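Local coordinates for kelch-like protein 7 (Homo sapiens, PDB 3II7) that serves as the substrate-specific adapter of a CUL3-RBX1 E3 ubiquitin ligase, this chain being its kelch-repeat domain, at residues T138-H143 and V154-L159; V231-P235 and D273-A277; V252-F256 and A283-C289. One frame throughout, in Å; residues are numbered along the deposited sequence. Where two conformers were deposited one is given.

Interaction 1: residues T138-H143 and V154-L159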
loop_
_atom_site.group_PDB
_atom_site.type_symbol
_atom_site.label_atom_id
_atom_site.label_comp_id
_atom_site.label_asym_id
_atom_site.label_seq_id
_atom_site.Cartn_x
_atom_site.Cartn_y
_atom_site.Cartn_z
ATOM N N THR A 138 -4.137 15.797 8.443
ATOM C CA THR A 138 -5.217 14.989 9.040
ATOM C C THR A 138 -4.658 13.645 9.450
ATOM O O THR A 138 -3.981 12.970 8.659
ATOM C CB THR A 138 -6.352 14.755 8.037
ATOM O OG1 THR A 138 -6.874 16.029 7.568
ATOM C CG2 THR A 138 -7.468 13.894 8.655
ATOM N N GLN A 139 -4.926 13.269 10.690
ATOM C CA GLN A 139 -4.539 11.984 11.202
ATOM C C GLN A 139 -5.300 10.902 10.437
ATOM O O GLN A 139 -6.454 11.108 10.028
ATOM C CB GLN A 139 -4.854 11.899 12.700
ATOM C CG GLN A 139 -6.338 11.873 13.030
ATOM C CD GLN A 139 -6.655 12.409 14.413
ATOM O OE1 GLN A 139 -6.704 13.602 14.614
ATOM N NE2 GLN A 139 -6.883 11.514 15.369
ATOM N N ARG A 140 -4.662 9.760 10.243
ATOM C CA ARG A 140 -5.292 8.672 9.478
ATOM C C ARG A 140 -4.646 7.298 9.692
ATOM O O ARG A 140 -3.474 7.224 9.949
ATOM C CB ARG A 140 -5.337 8.997 7.978
ATOM C CG ARG A 140 -4.102 9.380 7.356
ATOM C CD ARG A 140 -4.351 9.923 5.927
ATOM N NE ARG A 140 -4.576 11.387 5.789
ATOM C CZ ARG A 140 -5.442 11.960 4.950
ATOM N NH1 ARG A 140 -6.291 11.237 4.235
ATOM N NH2 ARG A 140 -5.531 13.284 4.875
ATOM N N CYS A 141 -5.483 6.251 9.645
ATOM C CA CYS A 141 -5.098 4.822 9.612
ATOM C C CYS A 141 -5.687 4.196 8.352
ATOM O O CYS A 141 -6.764 4.604 7.928
ATOM C CB CYS A 141 -5.716 4.067 10.796
ATOM S SG CYS A 141 -5.036 4.416 12.386
ATOM N N SER A 142 -5.040 3.160 7.820
ATOM C CA SER A 142 -5.596 2.356 6.733
ATOM C C SER A 142 -5.763 3.163 5.473
ATOM O O SER A 142 -6.580 2.846 4.637
ATOM C CB SER A 142 -6.937 1.731 7.146
ATOM O OG SER A 142 -6.792 0.948 8.320
ATOM N N HIS A 143 -4.975 4.215 5.381
ATOM C CA HIS A 143 -4.890 5.055 4.212
ATOM C C HIS A 143 -3.904 4.505 3.200
ATOM O O HIS A 143 -3.071 3.665 3.502
ATOM C CB HIS A 143 -4.425 6.472 4.617
ATOM C CG HIS A 143 -3.139 6.484 5.400
ATOM N ND1 HIS A 143 -3.022 5.855 6.623
ATOM C CD2 HIS A 143 -1.928 7.044 5.144
ATOM C CE1 HIS A 143 -1.785 6.001 7.068
ATOM N NE2 HIS A 143 -1.112 6.750 6.211
ATOM N N VAL A 154 -0.941 11.081 0.069
ATOM C CA VAL A 154 -1.758 10.286 0.959
ATOM C C VAL A 154 -3.241 10.548 0.648
ATOM O O VAL A 154 -3.602 11.672 0.383
ATOM C CB VAL A 154 -1.491 10.695 2.404
ATOM C CG1 VAL A 154 -2.497 10.076 3.306
ATOM C CG2 VAL A 154 -0.082 10.299 2.828
ATOM N N CYS A 155 -4.080 9.516 0.704
ATOM C CA CYS A 155 -5.503 9.702 0.643
ATOM C C CYS A 155 -6.276 8.638 1.374
ATOM O O CYS A 155 -5.877 7.438 1.473
ATOM C CB CYS A 155 -6.038 9.835 -0.750
ATOM S SG CYS A 155 -5.830 8.395 -1.712
ATOM N N GLY A 156 -7.395 9.085 1.854
ATOM C CA GLY A 156 -8.355 8.261 2.564
ATOM C C GLY A 156 -7.835 7.769 3.900
ATOM O O GLY A 156 -7.078 8.462 4.587
ATOM N N GLY A 157 -8.272 6.587 4.272
ATOM C CA GLY A 157 -8.050 6.072 5.616
ATOM C C GLY A 157 -9.202 6.432 6.531
ATOM O O GLY A 157 -10.247 6.940 6.101
ATOM N N SER A 158 -9.026 6.160 7.822
ATOM C CA SER A 158 -10.045 6.488 8.800
ATOM C C SER A 158 -9.460 7.148 10.024
ATOM O O SER A 158 -8.247 7.104 10.251
ATOM C CB SER A 158 -10.807 5.242 9.206
ATOM O OG SER A 158 -9.955 4.312 9.832
ATOM N N LEU A 159 -10.344 7.746 10.827
ATOM C CA LEU A 159 -9.997 8.178 12.185
ATOM C C LEU A 159 -11.182 7.828 13.098
ATOM O O LEU A 159 -12.305 7.669 12.610
ATOM C CB LEU A 159 -9.671 9.661 12.223
ATOM C CG LEU A 159 -10.580 10.664 11.497
ATOM C CD1 LEU A 159 -11.938 10.824 12.152
ATOM C CD2 LEU A 159 -9.844 12.030 11.465
HETATM O O HOH W 1 -9.120 1.717 10.096
#
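Arg140 reaches across to Gly156 and Val154 where the loop entering a blade of the kelch beta-propeller runs past the double glycine, Gly156-Gly157, that follows strand 151-155. Arg140 CB lies 3.8 Å from Gly156 O. CG packs over one face of the His143 ring, 3.6 Å above the plane and offset toward the rim. Arg140 CD comes 3.4 Å from Gly156 O, and the bend at chi3 (91°) beyond it swings NE and the guanidinium round so that NH1 meets that same oxygen; Val154 CG1 also touches here, doubtfully close since that valine has two conformers. Arg140 NE makes a weak hydrogen bond to Thr138 O (3.3 Å). Arg140 NH1 donates to Gly156 O (2.9 Å, 156°), lying in the carbonyl plane on a lone pair. It also bonds Ser170 O, while NH2 forms a salt bridge with Glu172. The buried charge is thus met by a carboxylate and backbone carbonyls. Beside it, a single antiparallel hydrogen-bonded pair ties the backbones: Cys141 N to Ser158 O at 3.0 Å and Ser158 N to Cys141 O at 2.7 Å. The fit leaves no room for a side chain on Gly157, where a CB would stand 2.7 Å from Cys141 O.

Interaction 2: residues V231-P235 and D273-A277. With EDO (1,2-ethanediol), chain Z.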
loop_
_atom_site.group_PDB
_atom_site.type_symbol
_atom_site.label_atom_id
_atom_site.label_comp_id
_atom_site.label_asym_id
_atom_site.label_seq_id
_atom_site.Cartn_x
_atom_site.Cartn_y
_atom_site.Cartn_z
ATOM N N VAL A 231 -13.538 6.150 -13.014
ATOM C CA VAL A 231 -13.348 5.310 -14.185
ATOM C C VAL A 231 -14.211 4.062 -14.026
ATOM O O VAL A 231 -15.130 4.043 -13.197
ATOM C CB VAL A 231 -11.837 5.008 -14.443
ATOM C CG1 VAL A 231 -11.102 6.303 -14.760
ATOM C CG2 VAL A 231 -11.211 4.291 -13.278
ATOM N N SER A 232 -13.987 3.047 -14.862
ATOM C CA SER A 232 -14.817 1.847 -14.818
ATOM C C SER A 232 -14.584 1.095 -13.525
ATOM O O SER A 232 -13.444 1.020 -13.031
ATOM C CB SER A 232 -14.502 0.910 -15.995
ATOM O OG SER A 232 -15.013 1.434 -17.227
ATOM N N PRO A 233 -15.658 0.489 -12.980
ATOM C CA PRO A 233 -15.512 -0.246 -11.732
ATOM C C PRO A 233 -14.954 -1.624 -11.904
ATOM O O PRO A 233 -15.043 -2.217 -13.009
ATOM C CB PRO A 233 -16.947 -0.328 -11.209
ATOM C CG PRO A 233 -17.793 -0.328 -12.457
ATOM C CD PRO A 233 -17.069 0.566 -13.414
ATOM N N MET A 234 -14.384 -2.161 -10.817
ATOM C CA MET A 234 -13.939 -3.536 -10.778
ATOM C C MET A 234 -15.120 -4.466 -10.922
ATOM O O MET A 234 -16.218 -4.143 -10.478
ATOM C CB MET A 234 -13.262 -3.864 -9.437
ATOM C CG MET A 234 -11.935 -3.220 -9.198
ATOM S SD MET A 234 -11.261 -3.801 -7.603
ATOM C CE MET A 234 -12.241 -2.773 -6.582
ATOM N N PRO A 235 -14.884 -5.673 -11.488
ATOM C CA PRO A 235 -15.954 -6.702 -11.551
ATOM C C PRO A 235 -16.291 -7.394 -10.208
ATOM O O PRO A 235 -17.165 -8.281 -10.166
ATOM C CB PRO A 235 -15.414 -7.706 -12.567
ATOM C CG PRO A 235 -13.987 -7.510 -12.609
ATOM C CD PRO A 235 -13.686 -6.082 -12.220
ATOM N N ASP A 273 -9.351 1.702 -20.214
ATOM C CA ASP A 273 -10.359 1.723 -19.143
ATOM C C ASP A 273 -11.218 0.435 -19.124
ATOM O O ASP A 273 -12.459 0.481 -18.990
ATOM C CB ASP A 273 -11.227 2.988 -19.258
ATOM C CG ASP A 273 -12.258 3.100 -18.155
ATOM O OD1 ASP A 273 -11.941 2.770 -16.994
ATOM O OD2 ASP A 273 -13.392 3.526 -18.440
ATOM N N LYS A 274 -10.533 -0.712 -19.196
ATOM C CA LYS A 274 -11.174 -2.019 -19.212
ATOM C C LYS A 274 -10.630 -2.882 -18.111
ATOM O O LYS A 274 -9.405 -3.045 -17.990
ATOM C CB LYS A 274 -10.974 -2.722 -20.558
ATOM C CG LYS A 274 -11.652 -2.027 -21.720
ATOM C CD LYS A 274 -11.500 -2.810 -23.032
ATOM N N TRP A 275 -11.558 -3.450 -17.321
ATOM C CA TRP A 275 -11.246 -4.493 -16.355
ATOM C C TRP A 275 -11.562 -5.867 -16.905
ATOM O O TRP A 275 -12.577 -6.050 -17.611
ATOM C CB TRP A 275 -12.081 -4.332 -15.106
ATOM C CG TRP A 275 -11.696 -3.239 -14.220
ATOM C CD1 TRP A 275 -12.239 -1.996 -14.168
ATOM C CD2 TRP A 275 -10.732 -3.299 -13.192
ATOM N NE1 TRP A 275 -11.655 -1.262 -13.175
ATOM C CE2 TRP A 275 -10.709 -2.031 -12.564
ATOM C CE3 TRP A 275 -9.869 -4.296 -12.734
ATOM C CZ2 TRP A 275 -9.855 -1.738 -11.512
ATOM C CZ3 TRP A 275 -9.043 -4.021 -11.703
ATOM C CH2 TRP A 275 -9.028 -2.746 -11.083
ATOM N N VAL A 276 -10.729 -6.836 -16.542
ATOM C CA VAL A 276 -11.079 -8.264 -16.704
ATOM C C VAL A 276 -10.745 -9.015 -15.410
ATOM O O VAL A 276 -9.821 -8.625 -14.684
ATOM C CB VAL A 276 -10.344 -8.922 -17.913
ATOM C CG1 VAL A 276 -10.662 -8.185 -19.231
ATOM C CG2 VAL A 276 -8.825 -9.005 -17.686
ATOM N N ALA A 277 -11.519 -10.058 -15.111
ATOM C CA ALA A 277 -11.140 -11.034 -14.114
ATOM C C ALA A 277 -10.475 -12.187 -14.888
ATOM O O ALA A 277 -11.047 -12.694 -15.878
ATOM C CB ALA A 277 -12.359 -11.527 -13.315
HETATM C C1 EDO Z . -15.241 -9.917 -15.640
HETATM O O1 EDO Z . -15.922 -10.514 -14.526
HETATM C C2 EDO Z . -14.741 -11.021 -16.559
HETATM O O2 EDO Z . -13.480 -10.646 -17.102
#
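The indole of Trp275 lies against Met234 with its six-membered ring and turns its N-H edge to Ser232, so one side chain meets two residues in two ways. Met234 CG stands over the ring face, 3.6 Å from the six-membered centroid and 19° off the normal, a CH-pi contact; Met234 SD lies 4.8 Å from the same centroid, oblique to the ring, a Met-aromatic contact. In the ring plane, Trp275 NE1 donates to Ser232 O (2.9 Å, 141°), approaching from well above the carbonyl plane. Pro235 crosses the tryptophan at about a right angle, its CD 3.7 Å from Trp275 CB. With a leucine in place of Trp275, the Ser232 carbonyl would probably be left without its indole donor and Met234 without the flat surface it rests on.

The second grip is the Asp273 carboxylate, placed beside Ser232 with CG anti to the backbone N (chi1 -178°). Asp273 OD1 accepts Ser232 N at 3.0 Å on its syn lone pair, and Asp273 OD2 is 2.9 Å from Ser232 OG. Tyr268 OH also bonds OD1, and its ring meets that of Trp275, the tyrosine-tryptophan pair familiar from kelch repeats. The contact joins neighbouring blades: the loop after outer strand 227-230 lies on outer strand 274-278, with Met234 and Trp275 both reaching Val218 of strand 218-222 and Val206 of strand 202-206, and Met234 and Pro235 touching Leu266 of strand 264-269.

Interaction 3: residues V252-F256 and A283-C289. With EDO (1,2-ethanediol), chain N; EDO (1,2-ethanediol), chain I.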
loop_
_atom_site.group_PDB
_atom_site.type_symbol
_atom_site.label_atom_id
_atom_site.label_comp_id
_atom_site.label_asym_id
_atom_site.label_seq_id
_atom_site.Cartn_x
_atom_site.Cartn_y
_atom_site.Cartn_z
ATOM N N VAL A 252 -5.012 -6.446 -9.352
ATOM C CA VAL A 252 -5.589 -6.710 -8.012
ATOM C C VAL A 252 -5.358 -8.204 -7.773
ATOM O O VAL A 252 -5.965 -9.073 -8.436
ATOM C CB VAL A 252 -7.056 -6.370 -7.916
ATOM C CG1 VAL A 252 -7.580 -6.606 -6.495
ATOM C CG2 VAL A 252 -7.308 -4.886 -8.359
ATOM N N LEU A 253 -4.459 -8.495 -6.834
ATOM C CA LEU A 253 -3.938 -9.828 -6.665
ATOM C C LEU A 253 -4.508 -10.530 -5.439
ATOM O O LEU A 253 -4.322 -11.723 -5.282
ATOM C CB LEU A 253 -2.411 -9.804 -6.581
ATOM C CG LEU A 253 -1.668 -9.329 -7.809
ATOM C CD1 LEU A 253 -0.155 -9.403 -7.550
ATOM C CD2 LEU A 253 -2.053 -10.144 -9.038
ATOM N N ALA A 254 -5.140 -9.763 -4.556
ATOM C CA ALA A 254 -5.842 -10.334 -3.390
ATOM C C ALA A 254 -6.874 -9.336 -2.896
ATOM O O ALA A 254 -6.807 -8.165 -3.191
ATOM C CB ALA A 254 -4.831 -10.670 -2.259
ATOM N N GLY A 255 -7.830 -9.816 -2.147
ATOM C CA GLY A 255 -8.794 -8.937 -1.497
ATOM C C GLY A 255 -9.761 -9.718 -0.640
ATOM O O GLY A 255 -10.098 -10.860 -0.943
ATOM N N PHE A 256 -10.192 -9.089 0.445
ATOM C CA PHE A 256 -11.200 -9.626 1.338
ATOM C C PHE A 256 -12.537 -9.076 0.938
ATOM O O PHE A 256 -12.722 -7.871 0.832
ATOM C CB PHE A 256 -10.895 -9.239 2.787
ATOM C CG PHE A 256 -11.899 -9.759 3.783
ATOM C CD1 PHE A 256 -12.247 -11.093 3.787
ATOM C CD2 PHE A 256 -12.499 -8.912 4.706
ATOM C CE1 PHE A 256 -13.173 -11.590 4.701
ATOM C CE2 PHE A 256 -13.418 -9.406 5.632
ATOM C CZ PHE A 256 -13.766 -10.747 5.605
ATOM N N ALA A 283 -6.135 -15.723 -7.325
ATOM C CA ALA A 283 -5.689 -14.659 -6.439
ATOM C C ALA A 283 -4.990 -15.273 -5.235
ATOM O O ALA A 283 -5.184 -16.484 -4.900
ATOM C CB ALA A 283 -6.878 -13.777 -6.019
ATOM N N PHE A 284 -4.175 -14.452 -4.578
ATOM C CA PHE A 284 -3.399 -14.851 -3.423
ATOM C C PHE A 284 -4.386 -15.111 -2.270
ATOM O O PHE A 284 -5.313 -14.321 -2.052
ATOM C CB PHE A 284 -2.410 -13.740 -3.044
ATOM C CG PHE A 284 -1.265 -14.218 -2.224
ATOM C CD1 PHE A 284 -0.382 -15.116 -2.760
ATOM C CD2 PHE A 284 -1.045 -13.748 -0.944
ATOM C CE1 PHE A 284 0.673 -15.584 -2.038
ATOM C CE2 PHE A 284 0.033 -14.210 -0.216
ATOM C CZ PHE A 284 0.890 -15.125 -0.769
ATOM N N PRO A 285 -4.206 -16.227 -1.540
ATOM C CA PRO A 285 -5.222 -16.584 -0.532
ATOM C C PRO A 285 -5.071 -15.863 0.813
ATOM O O PRO A 285 -5.986 -15.903 1.637
ATOM C CB PRO A 285 -5.011 -18.071 -0.357
ATOM C CG PRO A 285 -3.546 -18.281 -0.673
ATOM C CD PRO A 285 -3.289 -17.360 -1.811
ATOM N N VAL A 286 -3.929 -15.220 1.022
ATOM C CA VAL A 286 -3.682 -14.421 2.224
ATOM C C VAL A 286 -4.087 -12.980 1.952
ATOM O O VAL A 286 -3.317 -12.181 1.388
ATOM C CB VAL A 286 -2.209 -14.493 2.668
ATOM C CG1 VAL A 286 -2.020 -13.730 4.001
ATOM C CG2 VAL A 286 -1.774 -15.943 2.792
ATOM N N THR A 287 -5.323 -12.654 2.351
ATOM C CA THR A 287 -5.928 -11.378 1.987
ATOM C C THR A 287 -5.320 -10.207 2.738
ATOM O O THR A 287 -5.397 -9.079 2.286
ATOM C CB THR A 287 -7.490 -11.411 2.174
ATOM O OG1 THR A 287 -7.813 -11.599 3.543
ATOM C CG2 THR A 287 -8.124 -12.548 1.334
ATOM N N SER A 288 -4.709 -10.471 3.891
ATOM C CA SER A 288 -4.047 -9.415 4.657
ATOM C C SER A 288 -2.538 -9.318 4.395
ATOM O O SER A 288 -1.785 -8.845 5.235
ATOM C CB SER A 288 -4.306 -9.639 6.132
ATOM O OG SER A 288 -3.790 -10.889 6.536
ATOM N N CYS A 289 -2.107 -9.754 3.228
ATOM C CA CYS A 289 -0.717 -9.736 2.872
ATOM C C CYS A 289 -0.236 -8.308 2.648
ATOM O O CYS A 289 -1.023 -7.380 2.466
ATOM C CB CYS A 289 -0.498 -10.533 1.581
ATOM S SG CYS A 289 -1.363 -9.896 0.143
HETATM C C1 EDO N . -6.947 -14.397 5.751
HETATM O O1 EDO N . -7.087 -14.304 4.337
HETATM C C2 EDO N . -5.496 -14.214 6.092
HETATM O O2 EDO N . -5.115 -12.902 5.681
HETATM C C1 EDO I . -8.020 -8.575 5.857
HETATM O O1 EDO I . -7.945 -9.910 5.357
HETATM C C2 EDO I . -8.305 -7.616 4.717
HETATM O O2 EDO I . -7.209 -7.540 3.751
HETATM O O HOH W 2 -7.652 -12.941 -2.339
#
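Ala254 CB lies at the middle of this contact, meeting Phe284 O at 3.7 Å, Phe284 CB at 4.0 Å and Cys289 SG at 4.3 Å. Beside it Phe284 N donates to Leu253 O (2.8 Å, 166°), almost in line with the C=O bond. A water continues the join, accepting from Gly255 N and donating to Phe284 O at 2.7 Å. Farther along, the Thr287 torsion (chi1 64°) puts CG2 3.5 Å from Gly255 O and OG1 near Phe256 CB.

Outside this shell, a classic beta bulge at Leu253-Ala254, opposite Lys242, shapes the end of strand 249-254, and a type I turn from Val286 to Cys289 presents Thr287. Leu253, Phe284 and Cys289 all rest on Leu17, so the strand end and the loop following its sheet both pack on the blade holding strand 13-18, which closes the propeller.

Two ethanediol molecules, probably from the crystallisation liquor, sit on the turn; O1 of one accepts from Thr287 N (3.1 Å) and its O2 from Ser288 N (3.0 Å). The chemistry is therefore mostly backbone-led, with buried amides and carbonyls matched directly or by water, while the turn's polar groups can hold small hydroxyl ligands.

How the interactions relate
Interactions 1 and 3 use equivalent parts of the propeller: in each, a loop between blades meets the end of the second strand of a sheet. In interaction 1 the loop enters that sheet; in interaction 3 it has left it for the closing blade. Interaction 3 is buried and interaction 1 partly buried, yet interaction 1 rests on a buried charged side chain, whereas interaction 3 relies on a backbone hydrogen bond, a bridging water and small apolar groups. Interaction 2 is a surface contact between outer edges, with an indole and a carboxylate. Interactions 2 and 3 share sheet 242-278 and touch, Trp275 CZ3 being 3.9 Å from Val252 CG2; interaction 1 stands apart, its nearest atoms about 11 Å from interaction 3.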